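Local structure of Ras GTPase-activating-like protein rng2 (Schizosaccharomyces pombe, 1P2X) at residues L10-V13 with D14-K17; S32-E35 with Q36-R39. The protein binds actin filaments through the calponin-homology domain described here and is needed to build the contractile F-actin ring after F-actin assembles at the division site. All coordinates share one frame; numbering follows the deposited sequence.

Contact 1 of 2, residues L10-V13 with D14-K17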
ATOM      1  N   LEU A  10      -2.697  -7.252   8.606  1.00  7.05           N
ATOM      2  CA  LEU A  10      -1.686  -7.944   7.819  1.00  8.66           C
ATOM      3  C   LEU A  10      -2.327  -8.542   6.575  1.00  7.26           C
ATOM      4  O   LEU A  10      -1.693  -8.632   5.523  1.00  8.64           O
ATOM      5  CB  LEU A  10      -0.992  -9.040   8.648  1.00  9.41           C
ATOM      6  CG  LEU A  10       0.187  -8.566   9.505  1.00  7.75           C
ATOM      7  CD1 LEU A  10       0.684  -9.702  10.408  1.00  7.90           C
ATOM      8  CD2 LEU A  10       1.304  -8.071   8.593  1.00  6.19           C
ATOM      9  N   CYS A  11      -3.584  -8.960   6.684  1.00  9.00           N
ATOM     10  CA  CYS A  11      -4.283  -9.487   5.514  1.00  7.63           C
ATOM     11  C   CYS A  11      -4.518  -8.349   4.530  1.00  7.99           C
ATOM     12  O   CYS A  11      -4.387  -8.531   3.325  1.00  9.71           O
ATOM     13  CB  CYS A  11      -5.630 -10.101   5.889  1.00  9.68           C
ATOM     14  SG  CYS A  11      -5.511 -11.655   6.786  1.00 11.74           S
ATOM     15  N   ARG A  12      -4.853  -7.173   5.049  1.00  4.76           N
ATOM     16  CA  ARG A  12      -5.077  -6.026   4.191  1.00  6.02           C
ATOM     17  C   ARG A  12      -3.797  -5.684   3.439  1.00  8.77           C
ATOM     18  O   ARG A  12      -3.828  -5.418   2.233  1.00 12.28           O
ATOM     19  CB  ARG A  12      -5.564  -4.825   5.007  1.00  6.72           C
ATOM     20  CG  ARG A  12      -6.794  -5.121   5.906  1.00  5.88           C
ATOM     21  CD  ARG A  12      -8.097  -5.326   5.115  1.00  3.06           C
ATOM     22  NE  ARG A  12      -8.285  -6.686   4.599  1.00  5.33           N
ATOM     23  CZ  ARG A  12      -8.707  -7.717   5.321  1.00  5.66           C
ATOM     24  NH1 ARG A  12      -8.993  -7.567   6.609  1.00  7.55           N
ATOM     25  NH2 ARG A  12      -8.879  -8.903   4.752  1.00  4.92           N
ATOM     26  N   VAL A  13      -2.669  -5.690   4.146  1.00  9.81           N
ATOM     27  CA  VAL A  13      -1.373  -5.401   3.535  1.00  8.07           C
ATOM     28  C   VAL A  13      -1.027  -6.474   2.492  1.00  9.84           C
ATOM     29  O   VAL A  13      -0.529  -6.166   1.407  1.00 10.56           O
ATOM     30  CB  VAL A  13      -0.239  -5.339   4.603  1.00  9.83           C
ATOM     31  CG1 VAL A  13       1.096  -5.007   3.940  1.00 10.24           C
ATOM     32  CG2 VAL A  13      -0.560  -4.310   5.663  1.00  6.70           C
ATOM     33  N   ASP A  14      -1.309  -7.731   2.824  1.00  8.31           N
ATOM     34  CA  ASP A  14      -1.040  -8.853   1.921  1.00  7.89           C
ATOM     35  C   ASP A  14      -1.849  -8.725   0.621  1.00  8.82           C
ATOM     36  O   ASP A  14      -1.338  -8.974  -0.472  1.00  8.65           O
ATOM     37  CB  ASP A  14      -1.388 -10.176   2.619  1.00  6.47           C
ATOM     38  CG  ASP A  14      -0.833 -11.376   1.898  1.00  7.09           C
ATOM     39  OD1 ASP A  14      -1.626 -12.211   1.393  1.00  8.97           O
ATOM     40  OD2 ASP A  14       0.409 -11.520   1.824  1.00  9.73           O
ATOM     41  N   GLU A  15      -3.115  -8.347   0.755  1.00  6.28           N
ATOM     42  CA  GLU A  15      -4.007  -8.175  -0.391  1.00  9.61           C
ATOM     43  C   GLU A  15      -3.534  -7.060  -1.337  1.00  8.70           C
ATOM     44  O   GLU A  15      -3.559  -7.219  -2.555  1.00  9.25           O
ATOM     45  CB  GLU A  15      -5.439  -7.894   0.099  1.00  7.99           C
ATOM     46  CG  GLU A  15      -6.094  -9.078   0.808  1.00  8.96           C
ATOM     47  CD  GLU A  15      -7.260  -8.670   1.687  1.00 13.57           C
ATOM     48  OE1 GLU A  15      -7.604  -7.467   1.702  1.00 16.23           O
ATOM     49  OE2 GLU A  15      -7.833  -9.547   2.369  1.00 12.16           O
ATOM     50  N   ALA A  16      -3.105  -5.939  -0.765  1.00 10.27           N
ATOM     51  CA  ALA A  16      -2.600  -4.820  -1.551  1.00  9.72           C
ATOM     52  C   ALA A  16      -1.281  -5.227  -2.224  1.00 10.95           C
ATOM     53  O   ALA A  16      -1.027  -4.853  -3.369  1.00 10.11           O
ATOM     54  CB  ALA A  16      -2.378  -3.595  -0.652  1.00  9.31           C
ATOM     55  N   LYS A  17      -0.445  -5.979  -1.511  1.00  7.63           N
ATOM     56  CA  LYS A  17       0.826  -6.420  -2.068  1.00  8.70           C
ATOM     57  C   LYS A  17       0.539  -7.284  -3.286  1.00  9.11           C
ATOM     58  O   LYS A  17       0.989  -6.980  -4.390  1.00  8.61           O
ATOM     59  CB  LYS A  17       1.643  -7.231  -1.052  1.00  8.53           C
ATOM     60  CG  LYS A  17       3.060  -7.550  -1.516  1.00  8.46           C
ATOM     61  CD  LYS A  17       3.797  -8.535  -0.598  1.00  8.48           C
ATOM     62  CE  LYS A  17       3.184  -9.927  -0.689  1.00 12.49           C
ATOM     63  NZ  LYS A  17       3.955 -10.952   0.045  1.00 13.51           N
TER
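Glu-15 lies beside Arg-12, one turn further along helix 2-23, and the two side chains run the same way and join in a two-pronged salt bridge. The arginine grips side-on: NE reaches Glu-15 OE1 at 3.1 Å in a nearly straight bond, and NH2 reaches Glu-15 OE2 at 2.7 Å. Both oxygens sit close to the guanidinium plane, yet the carboxylate is turned by 43° against it: NE comes to OE1 from above the carboxylate plane, and NH2 comes to OE2 on the syn side but also tilted out of it. Bends at chi2 (-71°) and chi3 (84°) fold the arginine back to its partner, and Cys-11 CB lies against one guanidinium face, toward its rim. OE2 takes a second bond from Ser-128 N, which ties the helix to a loop that follows the domain's long helix 102-117. In this calponin-homology domain, an all-helical bundle, helix 2-23 packs on helix 102-117 through Val-13 and Ala-16. Asp-14 stands on another side of the helix; its backbone N bonds to Leu-10 O at 2.9 Å, its CB rests 3.3 Å from that same Leu-10 O, and its OD2 is hydrogen-bonded to Thr-31 OG1.

Contact 2 of 2, residues S32-E35 with Q36-R39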
ATOM      1  N   SER A  32       5.246  -8.623   5.808  1.00 11.59           N
ATOM      2  CA  SER A  32       5.602  -7.930   7.049  1.00 13.41           C
ATOM      3  C   SER A  32       6.530  -6.734   6.851  1.00 11.61           C
ATOM      4  O   SER A  32       6.598  -5.861   7.704  1.00 13.79           O
ATOM      5  CB  SER A  32       6.229  -8.910   8.061  1.00 12.19           C
ATOM      6  OG  SER A  32       7.411  -9.514   7.552  1.00 15.52           O
ATOM      7  N   THR A  33       7.240  -6.694   5.729  1.00 10.85           N
ATOM      8  CA  THR A  33       8.129  -5.572   5.448  1.00 11.56           C
ATOM      9  C   THR A  33       7.708  -4.812   4.199  1.00 10.82           C
ATOM     10  O   THR A  33       8.434  -3.939   3.727  1.00 11.10           O
ATOM     11  CB  THR A  33       9.574  -6.057   5.280  1.00 11.48           C
ATOM     12  OG1 THR A  33       9.609  -7.102   4.300  1.00 18.30           O
ATOM     13  CG2 THR A  33      10.096  -6.637   6.587  1.00 13.98           C
ATOM     14  N   PHE A  34       6.526  -5.135   3.672  1.00 10.01           N
ATOM     15  CA  PHE A  34       6.039  -4.503   2.448  1.00  8.78           C
ATOM     16  C   PHE A  34       5.740  -3.009   2.592  1.00  8.27           C
ATOM     17  O   PHE A  34       6.109  -2.232   1.726  1.00 10.63           O
ATOM     18  CB  PHE A  34       4.804  -5.241   1.898  1.00  9.35           C
ATOM     19  CG  PHE A  34       4.297  -4.681   0.588  1.00 11.12           C
ATOM     20  CD1 PHE A  34       5.069  -4.774  -0.566  1.00 13.02           C
ATOM     21  CD2 PHE A  34       3.058  -4.051   0.515  1.00 10.89           C
ATOM     22  CE1 PHE A  34       4.612  -4.244  -1.784  1.00 17.24           C
ATOM     23  CE2 PHE A  34       2.591  -3.523  -0.693  1.00 13.54           C
ATOM     24  CZ  PHE A  34       3.371  -3.617  -1.847  1.00 13.61           C
ATOM     25  N   GLU A  35       5.073  -2.596   3.666  1.00  7.07           N
ATOM     26  CA  GLU A  35       4.789  -1.171   3.828  1.00  8.63           C
ATOM     27  C   GLU A  35       6.056  -0.343   3.807  1.00  9.07           C
ATOM     28  O   GLU A  35       6.115   0.697   3.154  1.00  9.39           O
ATOM     29  CB  GLU A  35       4.069  -0.885   5.136  1.00  9.68           C
ATOM     30  CG  GLU A  35       2.728  -1.538   5.245  1.00 10.54           C
ATOM     31  CD  GLU A  35       2.339  -1.714   6.685  1.00 12.64           C
ATOM     32  OE1 GLU A  35       1.758  -0.764   7.258  1.00 10.81           O
ATOM     33  OE2 GLU A  35       2.641  -2.797   7.239  1.00 13.35           O
ATOM     34  N   GLN A  36       7.067  -0.799   4.535  1.00  9.55           N
ATOM     35  CA  GLN A  36       8.326  -0.074   4.596  1.00 10.36           C
ATOM     36  C   GLN A  36       9.021   0.002   3.242  1.00 10.89           C
ATOM     37  O   GLN A  36       9.735   0.966   2.978  1.00 13.18           O
ATOM     38  CB  GLN A  36       9.265  -0.704   5.637  1.00 12.00           C
ATOM     39  CG  GLN A  36       8.880  -0.445   7.101  1.00  9.64           C
ATOM     40  CD  GLN A  36       9.076   1.003   7.535  1.00 11.43           C
ATOM     41  OE1 GLN A  36      10.088   1.627   7.215  1.00 15.75           O
ATOM     42  NE2 GLN A  36       8.115   1.536   8.279  1.00 11.36           N
ATOM     43  N   SER A  37       8.814  -0.997   2.385  1.00 10.41           N
ATOM     44  CA  SER A  37       9.465  -0.994   1.072  1.00 10.75           C
ATOM     45  C   SER A  37       8.861   0.019   0.100  1.00 10.01           C
ATOM     46  O   SER A  37       9.450   0.311  -0.938  1.00 10.78           O
ATOM     47  CB  SER A  37       9.434  -2.398   0.437  1.00 10.05           C
ATOM     48  OG  SER A  37       8.112  -2.799   0.108  1.00  8.54           O
ATOM     49  N   LEU A  38       7.687   0.550   0.430  1.00 12.45           N
ATOM     50  CA  LEU A  38       7.025   1.506  -0.452  1.00 11.56           C
ATOM     51  C   LEU A  38       7.464   2.929  -0.160  1.00 10.51           C
ATOM     52  O   LEU A  38       7.173   3.839  -0.927  1.00 12.55           O
ATOM     53  CB  LEU A  38       5.495   1.412  -0.323  1.00  8.31           C
ATOM     54  CG  LEU A  38       4.760   0.121  -0.696  1.00  7.16           C
ATOM     55  CD1 LEU A  38       3.271   0.256  -0.322  1.00  7.08           C
ATOM     56  CD2 LEU A  38       4.914  -0.193  -2.176  1.00  6.84           C
ATOM     57  N   ARG A  39       8.169   3.123   0.948  1.00 11.65           N
ATOM     58  CA  ARG A  39       8.575   4.470   1.350  1.00 11.85           C
ATOM     59  C   ARG A  39       9.464   5.212   0.335  1.00 11.79           C
ATOM     60  O   ARG A  39       9.464   6.442   0.296  1.00 12.52           O
ATOM     61  CB  ARG A  39       9.241   4.437   2.730  1.00  8.65           C
ATOM     62  CG  ARG A  39       8.304   3.964   3.838  1.00 11.59           C
ATOM     63  CD  ARG A  39       8.980   3.908   5.202  1.00 11.75           C
ATOM     64  NE  ARG A  39       9.300   5.238   5.727  1.00 13.30           N
ATOM     65  CZ  ARG A  39      10.150   5.457   6.724  1.00 15.56           C
ATOM     66  NH1 ARG A  39      10.767   4.431   7.297  1.00 14.99           N
ATOM     67  NH2 ARG A  39      10.385   6.695   7.152  1.00 15.46           N
TER
HETATM   68  O   HOH W   1       6.419  -2.873   6.804  1.00  8.24           O
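Phe-34 O is gripped from the following turn by Ser-37 OG, which donates to it at 2.6 Å, while Ser-37 N and Leu-38 N add weak bonds to the same oxygen. The hydroxyl gets there because chi1 of 67° sets OG between the backbone N and the carbonyl carbon of Ser-37, folded back over the preceding turn. Ser-37 N also bonds to Thr-33 O at 3.3 Å. Leu-38 N makes its straighter bond to Glu-35 O, 3.1 Å away, coming from well above that carbonyl plane. On the buried side Leu-38 leans over one face of the Phe-34 ring, CG above the rim, with CD2 3.8 Å from Phe-34 CZ and CD1 3.9 Å from Phe-34 CE2. Cutting Leu-38 back to an alanine would remove CG and both methyls, and the Phe-34 ring would probably lose this aliphatic neighbour and Ile-109 a packing partner. At the outer side Arg-39 NH1 donates to Gln-36 OE1 at 2.9 Å, in the amide plane and on a lone pair, while Arg-39 NE and NH2 hold Ile-96 O and Tyr-97 O. A water links Ser-32 O to Gln-36 N. The mixture of i to i+3 and i to i+4 bonds, several of them weak, marks 34-37 as a short, irregular helix, packed between helices 2-23 and 102-117 of the calponin-homology domain.

In the fold
Contacts 1 and 2 lie on consecutive helices, 2-23 and 34-37, with centres about 11 Å apart, and they touch by side-chain packing. Lys-17 CG comes within 3.6 Å of Phe-34 CD1, and Val-13 CG1 lies 4.1 Å from Phe-34 CD2, so the ring that Leu-38 covers also rests on helix 2-23. Val-13 CG2 is 3.9 Å from Glu-35 OE2, which is in a salt bridge with Arg-145, while OE1 of the same carboxylate is hydrogen-bonded to Tyr-9 of helix 2-23. Helix 102-117 joins both contacts: Ile-106 meets Val-13 and Glu-35, and Ile-109 meets Ala-16 and Leu-38. Between the helices, Thr-31 OG1 bonds to Asp-14 OD2 and to Lys-17 NZ, which also holds Gly-29 O.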